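Local coordinates for protein VIN1 (Oscarella pearsei, PDB 6BFI) that binds actin filaments and may take part in cell-cell adhesion, as a sponge member of the vinculin/alpha-catenin family, at residues A[545-557]-A[745-757]. Sequence-based numbering, arbitrary orientation.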
loop_
_atom_site.group_PDB
_atom_site.type_symbol
_atom_site.label_atom_id
_atom_site.label_comp_id
_atom_site.label_asym_id
_atom_site.label_seq_id
_atom_site.Cartn_x
_atom_site.Cartn_y
_atom_site.Cartn_z
ATOM N N ALA A 545 19.099 7.859 10.544
ATOM C CA ALA A 545 18.825 9.242 10.920
ATOM C C ALA A 545 18.350 10.062 9.726
ATOM O O ALA A 545 17.506 10.951 9.879
ATOM C CB ALA A 545 20.068 9.878 11.543
ATOM N N LYS A 546 18.874 9.774 8.533
ATOM C CA LYS A 546 18.430 10.476 7.331
ATOM C C LYS A 546 16.969 10.164 7.024
ATOM O O LYS A 546 16.176 11.065 6.724
ATOM C CB LYS A 546 19.329 10.102 6.152
ATOM C CG LYS A 546 18.739 10.376 4.776
ATOM C CD LYS A 546 18.649 11.863 4.478
ATOM C CE LYS A 546 18.282 12.101 3.020
ATOM N NZ LYS A 546 18.099 13.546 2.706
ATOM N N VAL A 547 16.594 8.883 7.101
ATOM C CA VAL A 547 15.200 8.506 6.879
ATOM C C VAL A 547 14.294 9.165 7.914
ATOM O O VAL A 547 13.219 9.677 7.581
ATOM C CB VAL A 547 15.053 6.973 6.888
ATOM C CG1 VAL A 547 13.595 6.574 7.087
ATOM C CG2 VAL A 547 15.591 6.384 5.594
ATOM N N GLU A 548 14.716 9.175 9.181
ATOM C CA GLU A 548 13.880 9.764 10.223
ATOM C C GLU A 548 13.737 11.269 10.039
ATOM O O GLU A 548 12.666 11.832 10.298
ATOM C CB GLU A 548 14.451 9.448 11.602
ATOM C CG GLU A 548 13.506 8.648 12.473
ATOM C CD GLU A 548 12.190 9.355 12.724
ATOM O OE1 GLU A 548 12.165 10.294 13.547
ATOM O OE2 GLU A 548 11.181 8.973 12.092
ATOM N N ALA A 549 14.802 11.939 9.600
ATOM C CA ALA A 549 14.722 13.375 9.362
ATOM C C ALA A 549 13.816 13.689 8.177
ATOM O O ALA A 549 13.020 14.636 8.229
ATOM C CB ALA A 549 16.120 13.950 9.140
ATOM N N ASP A 550 13.918 12.901 7.101
ATOM C CA ASP A 550 13.064 13.124 5.937
ATOM C C ASP A 550 11.587 12.975 6.276
ATOM O O ASP A 550 10.750 13.698 5.724
ATOM C CB ASP A 550 13.438 12.153 4.819
ATOM C CG ASP A 550 14.776 12.471 4.194
ATOM O OD1 ASP A 550 15.512 13.316 4.753
ATOM O OD2 ASP A 550 15.095 11.872 3.147
ATOM N N ASN A 551 11.251 12.057 7.181
ATOM C CA ASN A 551 9.863 11.757 7.503
ATOM C C ASN A 551 9.199 12.823 8.368
ATOM O O ASN A 551 7.987 12.744 8.596
ATOM C CB ASN A 551 9.784 10.395 8.203
ATOM C CG ASN A 551 8.361 9.904 8.373
ATOM O OD1 ASN A 551 7.686 9.570 7.398
ATOM N ND2 ASN A 551 7.896 9.855 9.619
ATOM N N SER A 552 9.942 13.819 8.840
ATOM C CA SER A 552 9.401 14.845 9.718
ATOM C C SER A 552 9.351 16.188 9.002
ATOM O O SER A 552 10.279 16.549 8.272
ATOM C CB SER A 552 10.238 14.975 10.994
ATOM O OG SER A 552 9.746 16.018 11.818
ATOM N N GLU A 553 8.259 16.921 9.216
ATOM C CA GLU A 553 8.124 18.288 8.734
ATOM C C GLU A 553 8.430 19.313 9.817
ATOM O O GLU A 553 8.124 20.496 9.642
ATOM C CB GLU A 553 6.719 18.519 8.173
ATOM C CG GLU A 553 6.350 17.583 7.032
ATOM C CD GLU A 553 5.539 18.268 5.947
ATOM O OE1 GLU A 553 5.038 19.386 6.190
ATOM O OE2 GLU A 553 5.410 17.689 4.848
ATOM N N ASN A 554 9.022 18.882 10.930
ATOM C CA ASN A 554 9.411 19.755 12.031
ATOM C C ASN A 554 10.808 20.302 11.769
ATOM O O ASN A 554 11.798 19.579 11.934
ATOM C CB ASN A 554 9.358 18.990 13.356
ATOM C CG ASN A 554 9.616 19.876 14.558
ATOM O OD1 ASN A 554 9.621 21.103 14.456
ATOM N ND2 ASN A 554 9.822 19.255 15.712
ATOM N N PRO A 555 10.930 21.571 11.368
ATOM C CA PRO A 555 12.241 22.069 10.914
ATOM C C PRO A 555 13.307 22.076 11.997
ATOM O O PRO A 555 14.476 21.794 11.705
ATOM C CB PRO A 555 11.922 23.491 10.426
ATOM C CG PRO A 555 10.441 23.506 10.199
ATOM C CD PRO A 555 9.876 22.588 11.234
ATOM N N GLU A 556 12.942 22.398 13.240
ATOM C CA GLU A 556 13.934 22.446 14.310
ATOM C C GLU A 556 14.496 21.061 14.605
ATOM O O GLU A 556 15.711 20.899 14.778
ATOM C CB GLU A 556 13.319 23.059 15.568
ATOM C CG GLU A 556 12.587 24.373 15.330
ATOM C CD GLU A 556 13.508 25.492 14.875
ATOM O OE1 GLU A 556 14.719 25.432 15.176
ATOM O OE2 GLU A 556 13.018 26.433 14.214
ATOM N N PHE A 557 13.627 20.049 14.659
ATOM C CA PHE A 557 14.092 18.686 14.893
ATOM C C PHE A 557 14.953 18.189 13.737
ATOM O O PHE A 557 15.949 17.487 13.955
ATOM C CB PHE A 557 12.896 17.761 15.125
ATOM C CG PHE A 557 13.226 16.300 15.015
ATOM C CD1 PHE A 557 14.055 15.689 15.941
ATOM C CD2 PHE A 557 12.699 15.533 13.989
ATOM C CE1 PHE A 557 14.360 14.342 15.838
ATOM C CE2 PHE A 557 12.995 14.187 13.883
ATOM C CZ PHE A 557 13.827 13.591 14.809
ATOM N N ASN A 745 -3.026 17.736 6.766
ATOM C CA ASN A 745 -2.169 18.871 6.439
ATOM C C ASN A 745 -1.340 19.310 7.640
ATOM O O ASN A 745 -0.151 19.621 7.501
ATOM C CB ASN A 745 -3.017 20.031 5.917
ATOM C CG ASN A 745 -2.179 21.125 5.283
ATOM O OD1 ASN A 745 -1.748 22.061 5.956
ATOM N ND2 ASN A 745 -1.946 21.011 3.981
ATOM N N ALA A 746 -1.944 19.338 8.827
ATOM C CA ALA A 746 -1.259 19.776 10.036
ATOM C C ALA A 746 -0.457 18.664 10.704
ATOM O O ALA A 746 0.036 18.858 11.821
ATOM C CB ALA A 746 -2.269 20.355 11.030
ATOM N N CYS A 747 -0.318 17.515 10.050
ATOM C CA CYS A 747 0.446 16.400 10.590
ATOM C C CYS A 747 1.904 16.510 10.165
ATOM O O CYS A 747 2.205 16.794 9.002
ATOM C CB CYS A 747 -0.139 15.069 10.116
ATOM S SG CYS A 747 0.742 13.604 10.703
ATOM N N MET A 748 2.807 16.293 11.120
ATOM C CA MET A 748 4.240 16.393 10.880
ATOM C C MET A 748 4.906 15.030 10.738
ATOM O O MET A 748 6.138 14.946 10.774
ATOM C CB MET A 748 4.905 17.192 12.000
ATOM C CG MET A 748 4.036 18.306 12.560
ATOM S SD MET A 748 4.956 19.455 13.601
ATOM C CE MET A 748 5.829 20.403 12.358
ATOM N N ASP A 749 4.123 13.969 10.584
ATOM C CA ASP A 749 4.633 12.611 10.411
ATOM C C ASP A 749 4.237 12.162 9.009
ATOM O O ASP A 749 3.087 11.781 8.773
ATOM C CB ASP A 749 4.076 11.682 11.486
ATOM C CG ASP A 749 4.837 10.374 11.582
ATOM O OD1 ASP A 749 5.533 10.011 10.610
ATOM O OD2 ASP A 749 4.736 9.707 12.633
ATOM N N LYS A 750 5.197 12.201 8.080
ATOM C CA LYS A 750 4.884 11.934 6.679
ATOM C C LYS A 750 4.406 10.503 6.468
ATOM O O LYS A 750 3.688 10.225 5.501
ATOM C CB LYS A 750 6.098 12.231 5.798
ATOM C CG LYS A 750 6.467 13.701 5.727
ATOM C CD LYS A 750 7.676 13.930 4.828
ATOM C CE LYS A 750 8.065 15.399 4.778
ATOM N NZ LYS A 750 9.295 15.637 3.972
ATOM N N ARG A 751 4.798 9.582 7.351
ATOM C CA ARG A 751 4.306 8.211 7.257
ATOM C C ARG A 751 2.800 8.154 7.498
ATOM O O ARG A 751 2.046 7.634 6.666
ATOM C CB ARG A 751 5.059 7.322 8.250
ATOM C CG ARG A 751 6.223 6.560 7.631
ATOM C CD ARG A 751 7.468 6.599 8.507
ATOM N NE ARG A 751 7.241 6.039 9.838
ATOM C CZ ARG A 751 8.138 6.063 10.819
ATOM N NH1 ARG A 751 9.324 6.622 10.619
ATOM N NH2 ARG A 751 7.853 5.530 12.000
ATOM N N ALA A 752 2.344 8.702 8.626
ATOM C CA ALA A 752 0.914 8.720 8.918
ATOM C C ALA A 752 0.170 9.663 7.980
ATOM O O ALA A 752 -0.971 9.389 7.590
ATOM C CB ALA A 752 0.685 9.117 10.376
ATOM N N LYS A 753 0.803 10.783 7.617
ATOM C CA LYS A 753 0.233 11.700 6.633
ATOM C C LYS A 753 -0.102 10.967 5.338
ATOM O O LYS A 753 -1.241 11.010 4.854
ATOM C CB LYS A 753 1.227 12.835 6.375
ATOM C CG LYS A 753 0.655 14.103 5.772
ATOM C CD LYS A 753 1.789 15.052 5.398
ATOM C CE LYS A 753 1.301 16.471 5.163
ATOM N NZ LYS A 753 0.954 17.163 6.436
ATOM N N THR A 754 0.891 10.277 4.771
ATOM C CA THR A 754 0.668 9.470 3.577
ATOM C C THR A 754 -0.388 8.400 3.823
ATOM O O THR A 754 -1.239 8.149 2.962
ATOM C CB THR A 754 1.985 8.833 3.127
ATOM O OG1 THR A 754 2.865 9.848 2.627
ATOM C CG2 THR A 754 1.745 7.796 2.041
ATOM N N ASN A 755 -0.353 7.765 4.999
ATOM C CA ASN A 755 -1.333 6.729 5.311
ATOM C C ASN A 755 -2.758 7.262 5.211
ATOM O O ASN A 755 -3.653 6.572 4.707
ATOM C CB ASN A 755 -1.068 6.163 6.706
ATOM C CG ASN A 755 -2.015 5.035 7.068
ATOM O OD1 ASN A 755 -2.459 4.282 6.203
ATOM N ND2 ASN A 755 -2.331 4.915 8.352
ATOM N N LEU A 756 -2.986 8.493 5.674
ATOM C CA LEU A 756 -4.328 9.064 5.623
ATOM C C LEU A 756 -4.685 9.550 4.221
ATOM O O LEU A 756 -5.834 9.399 3.782
ATOM C CB LEU A 756 -4.447 10.208 6.632
ATOM C CG LEU A 756 -5.790 10.937 6.706
ATOM C CD1 LEU A 756 -6.916 9.973 7.063
ATOM C CD2 LEU A 756 -5.721 12.081 7.705
ATOM N N LEU A 757 -3.717 10.129 3.503
ATOM C CA LEU A 757 -4.015 10.653 2.173
ATOM C C LEU A 757 -4.305 9.533 1.179
ATOM O O LEU A 757 -5.162 9.688 0.298
ATOM C CB LEU A 757 -2.864 11.528 1.679
ATOM C CG LEU A 757 -2.781 12.898 2.354
ATOM C CD1 LEU A 757 -1.811 13.805 1.619
ATOM C CD2 LEU A 757 -4.159 13.535 2.435
#
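Asn551, Met748 and Glu553 bury the most surface where the turn joining helices 524-550 and 555-569 meets the start of helix 750-760. With CG anti to the backbone N (chi1 -171°), Asn551 extends its amide across to Asp749, the N-cap residue of that helix. Its ND2 donates to Asp749 OD1 at 2.6 Å through a bent N-H...O angle (140°), reaching the syn side but tilted out of the plane of a carboxylate turned nearly perpendicular to the amide. The CD of Arg751 packs 3.2 Å from Asn551 OD1, and the bent arginine chain carries NH1 to a salt bridge with Glu548 OE2 (3.3 Å).

The backbones meet in a single beta bridge between Ser552 and Asp749: Lys750 N donates to Asn551 O (2.9 Å) and Glu553 N, at longer range, to Met748 O (3.3 Å). In this helical-bundle protein of the vinculin family, the bridge thus joins two interhelical turns far apart in sequence.

Met748 bends at chi3 (76°), placing CE 3.7 Å from Asn554 CA, while its backbone also bonds to Arg820. The chain of Lys750, extended beyond CG, runs along the turn, NZ donating to Asp550 O at 3.0 Å and CE lying against Glu553 CG. With an alanine here, the Asp550 carbonyl would probably lose this donor and Glu553 CG its contact with the lysine CE. Glu553 OE2 remains 4.5 Å from Lys750 NZ, too distant for a salt bridge.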